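Local coordinates for uncharacterized protein (Sus scrofa, PDB 5BNI) that is porcine CD38, a member of the ADP-ribosyl cyclase family that pairs a helical region with a parallel beta sheet, at residues I13-C18 against D33-K38; P27-R32 against G65-P70; D72-W77 against G153-F158; H187-W192 against I222-Q227. All coordinates share one frame; numbering follows the deposited sequence.

Interaction 1. Residues I13-C18 against D33-K38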
loop_
_atom_site.group_PDB
_atom_site.type_symbol
_atom_site.label_atom_id
_atom_site.label_comp_id
_atom_site.label_asym_id
_atom_site.label_seq_id
_atom_site.Cartn_x
_atom_site.Cartn_y
_atom_site.Cartn_z
ATOM N N ILE A 13 -17.810 1.620 9.516
ATOM C CA ILE A 13 -16.427 1.949 9.751
ATOM C C ILE A 13 -15.735 2.667 8.592
ATOM O O ILE A 13 -14.990 3.612 8.834
ATOM C CB ILE A 13 -15.651 0.696 10.169
ATOM C CG1 ILE A 13 -16.202 0.154 11.498
ATOM C CG2 ILE A 13 -14.168 0.996 10.280
ATOM C CD1 ILE A 13 -15.432 -1.059 12.028
ATOM N N ILE A 14 -15.962 2.253 7.343
ATOM C CA ILE A 14 -15.337 2.955 6.197
ATOM C C ILE A 14 -15.953 4.342 6.029
ATOM O O ILE A 14 -15.294 5.269 5.591
ATOM C CB ILE A 14 -15.456 2.174 4.852
ATOM C CG1 ILE A 14 -16.915 2.036 4.461
ATOM C CG2 ILE A 14 -14.784 0.803 4.953
ATOM C CD1 ILE A 14 -17.158 1.155 3.270
ATOM N N LEU A 15 -17.226 4.478 6.368
ATOM C CA LEU A 15 -17.891 5.767 6.262
ATOM C C LEU A 15 -17.341 6.773 7.294
ATOM O O LEU A 15 -17.074 7.930 6.972
ATOM C CB LEU A 15 -19.394 5.592 6.441
ATOM C CG LEU A 15 -20.181 6.883 6.163
ATOM C CD1 LEU A 15 -20.316 7.094 4.670
ATOM C CD2 LEU A 15 -21.562 6.814 6.798
ATOM N N ARG A 16 -17.175 6.321 8.533
ATOM C CA ARG A 16 -16.619 7.164 9.590
ATOM C C ARG A 16 -15.202 7.565 9.260
ATOM O O ARG A 16 -14.835 8.732 9.383
ATOM C CB ARG A 16 -16.601 6.419 10.927
ATOM C CG ARG A 16 -17.847 6.554 11.753
ATOM C CD ARG A 16 -19.077 6.164 10.948
ATOM N NE ARG A 16 -20.299 6.367 11.704
ATOM C CZ ARG A 16 -20.805 7.566 11.998
ATOM N NH1 ARG A 16 -21.923 7.664 12.706
ATOM N NH2 ARG A 16 -20.203 8.676 11.582
ATOM N N ARG A 17 -14.404 6.586 8.841
ATOM C CA ARG A 17 -13.006 6.826 8.539
ATOM C C ARG A 17 -12.911 7.784 7.379
ATOM O O ARG A 17 -12.004 8.616 7.287
ATOM C CB ARG A 17 -12.330 5.519 8.166
ATOM C CG ARG A 17 -12.080 4.601 9.342
ATOM C CD ARG A 17 -11.394 3.338 8.870
ATOM N NE ARG A 17 -10.632 2.708 9.934
ATOM C CZ ARG A 17 -9.743 1.741 9.737
ATOM N NH1 ARG A 17 -9.507 1.288 8.512
ATOM N NH2 ARG A 17 -9.085 1.224 10.768
ATOM N N CYS A 18 -13.836 7.645 6.448
ATOM C CA CYS A 18 -13.816 8.542 5.302
ATOM C C CYS A 18 -14.102 9.957 5.677
ATOM O O CYS A 18 -13.560 10.850 5.037
ATOM C CB CYS A 18 -14.863 8.183 4.253
ATOM S SG CYS A 18 -14.888 9.125 2.697
ATOM N N ASP A 33 -17.672 12.982 -1.625
ATOM C CA ASP A 33 -18.880 12.458 -1.023
ATOM C C ASP A 33 -18.567 11.101 -0.410
ATOM O O ASP A 33 -18.596 10.091 -1.111
ATOM C CB ASP A 33 -19.959 12.295 -2.099
ATOM C CG ASP A 33 -21.286 11.836 -1.538
ATOM O OD1 ASP A 33 -21.320 11.286 -0.420
ATOM O OD2 ASP A 33 -22.299 12.031 -2.232
ATOM N N CYS A 34 -18.284 11.081 0.888
ATOM C CA CYS A 34 -17.930 9.870 1.621
ATOM C C CYS A 34 -19.031 8.823 1.601
ATOM O O CYS A 34 -18.796 7.645 1.847
ATOM C CB CYS A 34 -17.641 10.253 3.049
ATOM S SG CYS A 34 -15.946 10.798 3.246
ATOM N N GLN A 35 -20.240 9.263 1.301
ATOM C CA GLN A 35 -21.373 8.359 1.197
ATOM C C GLN A 35 -21.382 7.598 -0.127
ATOM O O GLN A 35 -21.671 6.399 -0.166
ATOM C CB GLN A 35 -22.677 9.137 1.351
ATOM C CG GLN A 35 -23.033 9.441 2.814
ATOM C CD GLN A 35 -23.841 8.324 3.466
ATOM O OE1 GLN A 35 -24.080 7.283 2.851
ATOM N NE2 GLN A 35 -24.250 8.528 4.723
ATOM N N LYS A 36 -21.078 8.299 -1.211
ATOM C CA LYS A 36 -21.015 7.687 -2.520
ATOM C C LYS A 36 -19.875 6.686 -2.490
ATOM O O LYS A 36 -19.994 5.577 -3.018
ATOM C CB LYS A 36 -20.730 8.743 -3.574
ATOM C CG LYS A 36 -21.957 9.423 -4.154
ATOM C CD LYS A 36 -21.720 9.664 -5.636
ATOM C CE LYS A 36 -22.173 11.045 -6.090
ATOM N NZ LYS A 36 -23.618 11.127 -6.462
ATOM N N ILE A 37 -18.771 7.101 -1.863
ATOM C CA ILE A 37 -17.587 6.280 -1.738
ATOM C C ILE A 37 -17.847 4.989 -0.962
ATOM O O ILE A 37 -17.370 3.924 -1.362
ATOM C CB ILE A 37 -16.447 7.051 -1.052
ATOM C CG1 ILE A 37 -15.944 8.161 -1.971
ATOM C CG2 ILE A 37 -15.324 6.099 -0.613
ATOM C CD1 ILE A 37 -14.732 8.888 -1.437
ATOM N N LYS A 38 -18.584 5.079 0.143
ATOM C CA LYS A 38 -18.891 3.898 0.943
ATOM C C LYS A 38 -19.639 2.889 0.122
ATOM O O LYS A 38 -19.356 1.697 0.182
ATOM C CB LYS A 38 -19.763 4.248 2.137
ATOM C CG LYS A 38 -20.266 3.005 2.875
ATOM C CD LYS A 38 -21.383 3.358 3.862
ATOM C CE LYS A 38 -22.687 3.615 3.135
ATOM N NZ LYS A 38 -23.757 4.081 4.071
#
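Cys18 and Cys34 are joined by a disulfide, with SG of Cys18 2.1 Å from SG of Cys34. The bridge ties helix 10-25 to the first turn of helix 34-45. Its chi3 of -84° is close to the 90° twist that a relaxed disulfide prefers. The two helix segments run roughly antiparallel, at 147°, with their axes 9.2 Å apart. One turn earlier on the first helix, Leu15 reaches over. Its side chain leaves the helix pointing away from its own N (chi1 -173°), and CD1 comes to 3.3 Å from the backbone O of Cys34. The same methyl packs on CB of Lys38, while CD2 faces NE2 of Gln35 at 3.8 Å. The Gln35 chain is bent at chi2 and folds back toward this leucine. Ile14 meets Lys38 nearly perpendicularly, its CD1 3.6 Å from CG of Lys38. Lys38 thus gives its aliphatic part to the contact, and its NZ makes a weak hydrogen bond to OE1 of Gln35. Asp33 is the N-cap of the second helix. Its OD1 accepts from N of Gln35 and N of Lys36, both on the same face of the carboxylate. A disulfide thus ties two roughly antiparallel helices, with apolar packing beside it. Ile37 also packs on Leu61 and Leu64 of helix 59-64, and Cys18 touches Ile105 of helix 101-106.

Interaction 2. Residues P27-R32 against G65-P70; sequences PELGDR and GHQTVP
Arg32 reaches across to His66 and has the largest share of the surface buried in this contact. Its chain bends at chi2 (-93°), and the guanidinium arrives beside the backbone of Gly65 and His66. NH1 and NH2 both point at the backbone O of His66. The modelled distances there are too short to be trusted, so the place of that oxygen is doubtful. A firmer anchor is the hydrogen bond from NH1 to the backbone O of Leu64, at the end of helix 59-64. The guanidinium also lies against the imidazole of His66. NH2 sits over the ring centre, 3.7 Å above its plane, and the two planes are 40° apart. A chi1 of 83° folds the His66 ring back over its own backbone, against the arginine. Gln67 is the second large contributor. Its extended chain crosses Leu29 almost perpendicularly, and CD1 of Leu29 lies 3.9 Å from NE2 of Gln67. The amide has partners beyond the contact: OE1 accepts from N of Leu101, and NE2 is hydrogen-bonded to OH of Tyr21. A type I turn runs from Leu29 to Arg32, and the side chains of both point toward the other loop. The contact joins the connection between helices 10-25 and 34-45 to the one leading from helix 59-64 to strand 74-77. Leu29 also packs on Tyr21 and Ile22 of helix 10-25.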
loop_
_atom_site.group_PDB
_atom_site.type_symbol
_atom_site.label_atom_id
_atom_site.label_comp_id
_atom_site.label_asym_id
_atom_site.label_seq_id
_atom_site.Cartn_x
_atom_site.Cartn_y
_atom_site.Cartn_z
ATOM N N PRO A 27 -8.403 18.137 4.830
ATOM C CA PRO A 27 -9.560 19.013 4.555
ATOM C C PRO A 27 -9.647 19.418 3.095
ATOM O O PRO A 27 -10.715 19.805 2.601
ATOM C CB PRO A 27 -9.288 20.223 5.458
ATOM C CG PRO A 27 -8.566 19.609 6.612
ATOM C CD PRO A 27 -7.595 18.676 5.930
ATOM N N GLU A 28 -8.524 19.286 2.395
ATOM C CA GLU A 28 -8.453 19.631 0.997
ATOM C C GLU A 28 -9.407 18.778 0.159
ATOM O O GLU A 28 -9.815 19.196 -0.919
ATOM C CB GLU A 28 -7.017 19.475 0.515
ATOM C CG GLU A 28 -6.373 18.151 0.923
ATOM C CD GLU A 28 -4.922 18.051 0.501
ATOM O OE1 GLU A 28 -4.479 16.933 0.161
ATOM O OE2 GLU A 28 -4.224 19.091 0.511
ATOM N N LEU A 29 -9.752 17.589 0.660
ATOM C CA LEU A 29 -10.678 16.682 -0.020
ATOM C C LEU A 29 -12.067 16.770 0.596
ATOM O O LEU A 29 -12.891 15.871 0.400
ATOM C CB LEU A 29 -10.208 15.227 0.057
ATOM C CG LEU A 29 -8.735 14.938 -0.170
ATOM C CD1 LEU A 29 -8.448 13.483 0.214
ATOM C CD2 LEU A 29 -8.334 15.229 -1.614
ATOM N N GLY A 30 -12.334 17.844 1.338
ATOM C CA GLY A 30 -13.646 18.015 1.963
ATOM C C GLY A 30 -14.769 17.950 0.943
ATOM O O GLY A 30 -15.932 17.759 1.285
ATOM N N ASP A 31 -14.394 18.101 -0.321
ATOM C CA ASP A 31 -15.316 18.084 -1.455
ATOM C C ASP A 31 -15.940 16.700 -1.753
ATOM O O ASP A 31 -17.097 16.615 -2.175
ATOM C CB ASP A 31 -14.575 18.621 -2.681
ATOM C CG ASP A 31 -13.118 18.179 -2.707
ATOM O OD1 ASP A 31 -12.364 18.562 -1.782
ATOM O OD2 ASP A 31 -12.739 17.439 -3.643
ATOM N N ARG A 32 -15.182 15.627 -1.527
ATOM C CA ARG A 32 -15.651 14.275 -1.794
ATOM C C ARG A 32 -16.924 13.908 -1.046
ATOM O O ARG A 32 -17.209 14.429 0.029
ATOM C CB ARG A 32 -14.577 13.256 -1.426
ATOM C CG ARG A 32 -13.187 13.656 -1.834
ATOM C CD ARG A 32 -12.776 13.121 -3.197
ATOM N NE ARG A 32 -11.425 13.594 -3.471
ATOM C CZ ARG A 32 -10.551 12.985 -4.258
ATOM N NH1 ARG A 32 -10.875 11.861 -4.884
ATOM N NH2 ARG A 32 -9.349 13.514 -4.425
ATOM N N GLY A 65 -12.331 7.908 -5.161
ATOM C CA GLY A 65 -11.277 8.140 -4.197
ATOM C C GLY A 65 -9.917 8.448 -4.800
ATOM O O GLY A 65 -8.908 8.024 -4.254
ATOM N N HIS A 66 -9.866 9.183 -5.911
ATOM C CA HIS A 66 -8.578 9.526 -6.534
ATOM C C HIS A 66 -7.792 10.541 -5.688
ATOM O O HIS A 66 -8.383 11.368 -5.008
ATOM C CB HIS A 66 -8.778 10.090 -7.945
ATOM C CG HIS A 66 -9.107 11.559 -7.989
ATOM N ND1 HIS A 66 -10.400 12.038 -7.937
ATOM C CD2 HIS A 66 -8.310 12.653 -8.114
ATOM C CE1 HIS A 66 -10.388 13.360 -8.025
ATOM N NE2 HIS A 66 -9.130 13.758 -8.130
ATOM N N GLN A 67 -6.467 10.486 -5.743
ATOM C CA GLN A 67 -5.658 11.420 -4.977
ATOM C C GLN A 67 -4.236 11.360 -5.507
ATOM O O GLN A 67 -3.744 10.271 -5.831
ATOM C CB GLN A 67 -5.686 11.022 -3.504
ATOM C CG GLN A 67 -5.282 12.107 -2.522
ATOM C CD GLN A 67 -5.211 11.588 -1.093
ATOM O OE1 GLN A 67 -5.577 10.444 -0.815
ATOM N NE2 GLN A 67 -4.736 12.428 -0.179
ATOM N N THR A 68 -3.581 12.509 -5.626
ATOM C CA THR A 68 -2.186 12.514 -6.029
ATOM C C THR A 68 -1.437 13.226 -4.934
ATOM O O THR A 68 -1.721 14.382 -4.652
ATOM C CB THR A 68 -1.968 13.191 -7.400
ATOM O OG1 THR A 68 -2.184 12.221 -8.437
ATOM C CG2 THR A 68 -0.552 13.708 -7.550
ATOM N N VAL A 69 -0.510 12.517 -4.311
ATOM C CA VAL A 69 0.276 13.091 -3.245
ATOM C C VAL A 69 1.372 13.989 -3.819
ATOM O O VAL A 69 1.755 13.853 -4.975
ATOM C CB VAL A 69 0.872 12.016 -2.307
ATOM C CG1 VAL A 69 -0.230 11.139 -1.739
ATOM C CG2 VAL A 69 1.878 11.173 -3.055
ATOM N N PRO A 70 1.895 14.903 -2.990
ATOM C CA PRO A 70 2.918 15.867 -3.394
ATOM C C PRO A 70 4.156 15.152 -3.941
ATOM O O PRO A 70 4.537 14.121 -3.418
ATOM C CB PRO A 70 3.227 16.590 -2.076
ATOM C CG PRO A 70 1.992 16.422 -1.256
ATOM C CD PRO A 70 1.598 15.005 -1.552
#

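Interaction 3. Residues D72-W77 against G153-F158; sequences DKTVFW and GMVQVF
Phe76 and Val157 sit side by side in a parallel beta pair, strand 74-77 against strand 153-160, at one margin of the four-stranded parallel sheet. The backbone bonds alternate as parallel strands require. N of Phe76 donates to O of Gln156 at 2.8 Å, and N of Phe158 donates to O of Phe76 at 2.7 Å. The bond from N of Gln156 to O of Thr74 is weak. Farther toward the start of the strands, a water bridges the pair, accepting from N of Thr74 and donating to O of Met154.

The side chains divide between two faces. On one, Trp77 and Phe158 form an offset stack, ring centroids 4.4 Å apart and planes at 18°. CB of Phe158 lies over the six-membered ring of Trp77 as a CH-pi contact. Val75 meets the edge of the Phe158 ring with its CG1 methyl. On the other face, CG1 of Val155 meets the edge of the Phe76 ring, and CG2 of Val157 packs on CB of Phe76.

An outer shell holds these groups. NE1 of Trp77 donates to OE1 of Gln91, and the ring of Trp192 stacks on Phe158. Phe147 of helix 135-149 and Phe173 of helix 172-177 meet the Phe76 ring. At the start of the pair a side chain replaces the backbone acceptor: OD1 of Asp72 takes the N-H of Met154 at 2.6 Å, on its anti side and 29° out of the carboxylate plane.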
loop_
_atom_site.group_PDB
_atom_site.type_symbol
_atom_site.label_atom_id
_atom_site.label_comp_id
_atom_site.label_asym_id
_atom_site.label_seq_id
_atom_site.Cartn_x
_atom_site.Cartn_y
_atom_site.Cartn_z
ATOM N N ASP A 72 7.873 14.001 -4.421
ATOM C CA ASP A 72 8.916 13.856 -3.425
ATOM C C ASP A 72 8.417 13.313 -2.081
ATOM O O ASP A 72 9.213 13.123 -1.163
ATOM C CB ASP A 72 9.618 15.204 -3.196
ATOM C CG ASP A 72 10.522 15.609 -4.355
ATOM O OD1 ASP A 72 11.189 14.743 -4.961
ATOM O OD2 ASP A 72 10.582 16.820 -4.649
ATOM N N LYS A 73 7.123 13.061 -1.951
ATOM C CA LYS A 73 6.582 12.612 -0.671
ATOM C C LYS A 73 6.128 11.157 -0.633
ATOM O O LYS A 73 5.663 10.689 0.403
ATOM C CB LYS A 73 5.423 13.523 -0.222
ATOM C CG LYS A 73 5.773 14.995 -0.189
ATOM C CD LYS A 73 6.763 15.287 0.914
ATOM C CE LYS A 73 7.500 16.582 0.669
ATOM N NZ LYS A 73 8.903 16.368 1.102
ATOM N N THR A 74 6.241 10.433 -1.743
ATOM C CA THR A 74 5.838 9.028 -1.747
ATOM C C THR A 74 6.871 8.163 -1.042
ATOM O O THR A 74 8.070 8.252 -1.321
ATOM C CB THR A 74 5.625 8.499 -3.182
ATOM O OG1 THR A 74 4.515 9.182 -3.795
ATOM C CG2 THR A 74 5.366 6.999 -3.169
ATOM N N VAL A 75 6.403 7.317 -0.128
ATOM C CA VAL A 75 7.284 6.429 0.633
ATOM C C VAL A 75 6.796 4.980 0.617
ATOM O O VAL A 75 5.607 4.714 0.459
ATOM C CB VAL A 75 7.414 6.916 2.084
ATOM C CG1 VAL A 75 8.203 5.927 2.905
ATOM C CG2 VAL A 75 8.130 8.244 2.096
ATOM N N PHE A 76 7.726 4.055 0.792
ATOM C CA PHE A 76 7.428 2.631 0.839
ATOM C C PHE A 76 8.184 1.989 1.985
ATOM O O PHE A 76 9.378 2.235 2.155
ATOM C CB PHE A 76 7.859 1.946 -0.468
ATOM C CG PHE A 76 7.057 2.363 -1.664
ATOM C CD1 PHE A 76 5.756 1.912 -1.834
ATOM C CD2 PHE A 76 7.583 3.230 -2.601
ATOM C CE1 PHE A 76 4.996 2.326 -2.917
ATOM C CE2 PHE A 76 6.830 3.654 -3.684
ATOM C CZ PHE A 76 5.533 3.196 -3.842
ATOM N N TRP A 77 7.497 1.181 2.775
ATOM C CA TRP A 77 8.144 0.436 3.852
ATOM C C TRP A 77 8.063 -1.012 3.429
ATOM O O TRP A 77 6.965 -1.571 3.390
ATOM C CB TRP A 77 7.420 0.685 5.189
ATOM C CG TRP A 77 7.737 2.053 5.708
ATOM C CD1 TRP A 77 7.217 3.240 5.255
ATOM C CD2 TRP A 77 8.708 2.398 6.692
ATOM N NE1 TRP A 77 7.804 4.296 5.891
ATOM C CE2 TRP A 77 8.722 3.814 6.786
ATOM C CE3 TRP A 77 9.566 1.661 7.515
ATOM C CZ2 TRP A 77 9.563 4.501 7.663
ATOM C CZ3 TRP A 77 10.407 2.347 8.390
ATOM C CH2 TRP A 77 10.400 3.754 8.450
ATOM N N GLY A 153 8.638 12.674 -8.715
ATOM C CA GLY A 153 9.815 13.351 -8.237
ATOM C C GLY A 153 10.716 12.304 -7.611
ATOM O O GLY A 153 11.078 11.320 -8.265
ATOM N N MET A 154 11.073 12.504 -6.344
ATOM C CA MET A 154 11.912 11.556 -5.640
ATOM C C MET A 154 11.023 10.613 -4.832
ATOM O O MET A 154 10.005 11.030 -4.279
ATOM C CB MET A 154 12.901 12.316 -4.731
ATOM C CG MET A 154 14.047 11.496 -4.132
ATOM S SD MET A 154 13.706 11.029 -2.429
ATOM C CE MET A 154 13.189 12.611 -1.729
ATOM N N VAL A 155 11.409 9.335 -4.776
ATOM C CA VAL A 155 10.660 8.302 -4.056
ATOM C C VAL A 155 11.625 7.569 -3.138
ATOM O O VAL A 155 12.809 7.445 -3.449
ATOM C CB VAL A 155 10.007 7.331 -5.046
ATOM C CG1 VAL A 155 9.321 6.178 -4.334
ATOM C CG2 VAL A 155 8.976 8.085 -5.878
ATOM N N GLN A 156 11.132 7.099 -1.989
ATOM C CA GLN A 156 11.984 6.373 -1.063
ATOM C C GLN A 156 11.350 5.126 -0.512
ATOM O O GLN A 156 10.132 5.067 -0.280
ATOM C CB GLN A 156 12.434 7.278 0.078
ATOM C CG GLN A 156 11.442 8.329 0.469
ATOM C CD GLN A 156 12.100 9.441 1.261
ATOM O OE1 GLN A 156 13.231 9.838 0.978
ATOM N NE2 GLN A 156 11.387 9.950 2.260
ATOM N N VAL A 157 12.190 4.121 -0.305
ATOM C CA VAL A 157 11.757 2.841 0.239
ATOM C C VAL A 157 12.645 2.545 1.429
ATOM O O VAL A 157 13.874 2.635 1.341
ATOM C CB VAL A 157 11.817 1.674 -0.805
ATOM C CG1 VAL A 157 13.232 1.445 -1.303
ATOM C CG2 VAL A 157 11.255 0.393 -0.190
ATOM N N PHE A 158 12.013 2.210 2.545
ATOM C CA PHE A 158 12.744 1.881 3.741
ATOM C C PHE A 158 12.900 0.364 3.850
ATOM O O PHE A 158 11.914 -0.384 3.847
ATOM C CB PHE A 158 12.047 2.487 4.964
ATOM C CG PHE A 158 12.202 3.987 5.061
ATOM C CD1 PHE A 158 13.334 4.543 5.636
ATOM C CD2 PHE A 158 11.226 4.847 4.542
ATOM C CE1 PHE A 158 13.501 5.939 5.701
ATOM C CE2 PHE A 158 11.389 6.234 4.597
ATOM C CZ PHE A 158 12.528 6.782 5.187
HETATM O O HOH W 1 7.429 10.836 -4.086
#

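Interaction 4. Residues H187-W192 against I222-Q227; sequences HTLKAW and IKFTCQ
Leu189 and Ala191 each hold strand 223-230 with both their N-H and their C=O. N of Leu189 donates to O of Lys223 at 2.9 Å, and O of Leu189 accepts from N of Thr225 at 3.1 Å. N of Ala191 donates to O of Thr225 at 2.9 Å, and O of Ala191 accepts from N of Gln227 at 3.0 Å. A longer bond from N of Lys223 to O of His187 completes this regular parallel ladder.

On one face, the Phe224 ring packs beside Leu189 and Ala191. With chi1 at 174° the ring swings to the carbonyl side of its own residue, and CE1 comes to 3.3 Å from CB of Ala191. On the other face, Thr188 lies alongside Lys223, pointing the same way. Trp192 and Gln227 are also side by side, with CZ3 of Trp192 3.4 Å from CG of Gln227 and the ring and amide planes 40° apart.

The strands belong to a beta-alpha-beta crossover through helix 208-219. Leu213 and Leu217 of that helix cover Phe224, and a disulfide links Cys226 to Cys205. Strand 153-160 flanks strand 186-195, while strand 223-230 is the outermost of the sheet in this chain.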
loop_
_atom_site.group_PDB
_atom_site.type_symbol
_atom_site.label_atom_id
_atom_site.label_comp_id
_atom_site.label_asym_id
_atom_site.label_seq_id
_atom_site.Cartn_x
_atom_site.Cartn_y
_atom_site.Cartn_z
ATOM N N HIS A 187 12.254 10.726 -11.066
ATOM C CA HIS A 187 13.631 10.826 -11.476
ATOM C C HIS A 187 14.624 9.994 -10.651
ATOM O O HIS A 187 15.642 9.553 -11.181
ATOM C CB HIS A 187 14.055 12.295 -11.571
ATOM C CG HIS A 187 13.925 13.067 -10.295
ATOM N ND1 HIS A 187 14.843 12.973 -9.272
ATOM C CD2 HIS A 187 13.007 13.979 -9.894
ATOM C CE1 HIS A 187 14.496 13.783 -8.289
ATOM N NE2 HIS A 187 13.385 14.410 -8.641
ATOM N N THR A 188 14.351 9.767 -9.368
ATOM C CA THR A 188 15.247 8.953 -8.537
ATOM C C THR A 188 14.534 8.193 -7.425
ATOM O O THR A 188 13.539 8.656 -6.880
ATOM C CB THR A 188 16.417 9.767 -7.878
ATOM O OG1 THR A 188 16.113 10.036 -6.506
ATOM C CG2 THR A 188 16.682 11.082 -8.578
ATOM N N LEU A 189 15.068 7.025 -7.088
ATOM C CA LEU A 189 14.583 6.248 -5.959
ATOM C C LEU A 189 15.657 6.252 -4.894
ATOM O O LEU A 189 16.791 5.903 -5.155
ATOM C CB LEU A 189 14.289 4.797 -6.356
ATOM C CG LEU A 189 14.049 3.857 -5.173
ATOM C CD1 LEU A 189 12.924 4.375 -4.315
ATOM C CD2 LEU A 189 13.683 2.498 -5.675
ATOM N N LYS A 190 15.307 6.654 -3.688
ATOM C CA LYS A 190 16.262 6.672 -2.601
ATOM C C LYS A 190 15.951 5.515 -1.673
ATOM O O LYS A 190 14.837 5.394 -1.170
ATOM C CB LYS A 190 16.169 7.990 -1.850
ATOM C CG LYS A 190 17.524 8.498 -1.415
ATOM C CD LYS A 190 17.661 8.585 0.090
ATOM C CE LYS A 190 17.660 10.054 0.512
ATOM N NZ LYS A 190 16.456 10.456 1.304
ATOM N N ALA A 191 16.935 4.651 -1.447
ATOM C CA ALA A 191 16.745 3.508 -0.572
ATOM C C ALA A 191 17.477 3.737 0.717
ATOM O O ALA A 191 18.608 4.211 0.715
ATOM C CB ALA A 191 17.247 2.247 -1.238
ATOM N N TRP A 192 16.821 3.413 1.823
ATOM C CA TRP A 192 17.415 3.519 3.146
ATOM C C TRP A 192 17.445 2.137 3.748
ATOM O O TRP A 192 16.392 1.504 3.879
ATOM C CB TRP A 192 16.571 4.383 4.053
ATOM C CG TRP A 192 16.440 5.816 3.646
ATOM C CD1 TRP A 192 15.402 6.385 2.953
ATOM C CD2 TRP A 192 17.341 6.878 3.955
ATOM N NE1 TRP A 192 15.614 7.735 2.801
ATOM C CE2 TRP A 192 16.799 8.061 3.401
ATOM C CE3 TRP A 192 18.564 6.949 4.639
ATOM C CZ2 TRP A 192 17.435 9.299 3.519
ATOM C CZ3 TRP A 192 19.190 8.183 4.755
ATOM C CH2 TRP A 192 18.629 9.340 4.183
ATOM N N ILE A 222 15.886 5.032 -14.208
ATOM C CA ILE A 222 15.655 5.807 -13.006
ATOM C C ILE A 222 16.864 5.693 -12.087
ATOM O O ILE A 222 17.354 4.589 -11.806
ATOM C CB ILE A 222 14.415 5.311 -12.258
ATOM C CG1 ILE A 222 13.194 5.473 -13.141
ATOM C CG2 ILE A 222 14.203 6.116 -10.994
ATOM C CD1 ILE A 222 11.922 5.060 -12.461
ATOM N N LYS A 223 17.340 6.842 -11.620
ATOM C CA LYS A 223 18.498 6.884 -10.763
ATOM C C LYS A 223 18.195 6.182 -9.442
ATOM O O LYS A 223 17.044 6.157 -8.982
ATOM C CB LYS A 223 18.896 8.341 -10.538
ATOM C CG LYS A 223 20.110 8.572 -9.647
ATOM C CD LYS A 223 20.345 10.061 -9.472
ATOM C CE LYS A 223 21.235 10.370 -8.272
ATOM N NZ LYS A 223 22.670 10.146 -8.574
ATOM N N PHE A 224 19.226 5.580 -8.851
ATOM C CA PHE A 224 19.100 4.913 -7.559
ATOM C C PHE A 224 20.232 5.331 -6.631
ATOM O O PHE A 224 21.376 5.433 -7.057
ATOM C CB PHE A 224 19.116 3.402 -7.727
ATOM C CG PHE A 224 19.132 2.646 -6.428
ATOM C CD1 PHE A 224 18.031 2.659 -5.605
ATOM C CD2 PHE A 224 20.258 1.912 -6.029
ATOM C CE1 PHE A 224 18.036 1.954 -4.405
ATOM C CE2 PHE A 224 20.271 1.207 -4.830
ATOM C CZ PHE A 224 19.156 1.229 -4.020
ATOM N N THR A 225 19.897 5.570 -5.370
ATOM C CA THR A 225 20.875 5.903 -4.352
ATOM C C THR A 225 20.539 5.061 -3.141
ATOM O O THR A 225 19.394 4.699 -2.928
ATOM C CB THR A 225 20.813 7.392 -3.953
ATOM O OG1 THR A 225 19.474 7.703 -3.556
ATOM C CG2 THR A 225 21.218 8.277 -5.102
ATOM N N CYS A 226 21.546 4.744 -2.343
ATOM C CA CYS A 226 21.364 3.929 -1.156
ATOM C C CYS A 226 22.178 4.512 -0.014
ATOM O O CYS A 226 23.334 4.896 -0.172
ATOM C CB CYS A 226 21.783 2.491 -1.429
ATOM S SG CYS A 226 21.398 1.371 -0.066
ATOM N N GLN A 227 21.552 4.616 1.137
ATOM C CA GLN A 227 22.229 5.141 2.293
ATOM C C GLN A 227 21.885 4.239 3.460
ATOM O O GLN A 227 20.787 3.711 3.526
ATOM C CB GLN A 227 21.801 6.583 2.552
ATOM C CG GLN A 227 22.277 7.088 3.890
ATOM C CD GLN A 227 22.823 8.496 3.837
ATOM O OE1 GLN A 227 23.386 8.984 4.822
ATOM N NE2 GLN A 227 22.658 9.160 2.693
#

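In the fold
Interactions 3 and 4 belong to the same parallel sheet. Their centres are 9 Å apart, and strand 153-160 of interaction 3 is the neighbour of strand 186-195 of interaction 4. Interaction 3 is buried, with aromatic packing on both faces; interaction 4 is partly buried and has a more regular ladder. Interactions 1 and 2 lie in the helical part, their segments adjoining in sequence and alternating along the chain. Interaction 1 is buried and rests on a disulfide and apolar packing. Interaction 2 is partly buried and joins loops through an arginine. It also leads to the sheet, since Val69 CG2 lies 3.4 Å from Thr74 OG1. Interactions 1 and 4 are farthest apart, about 36 Å between centres.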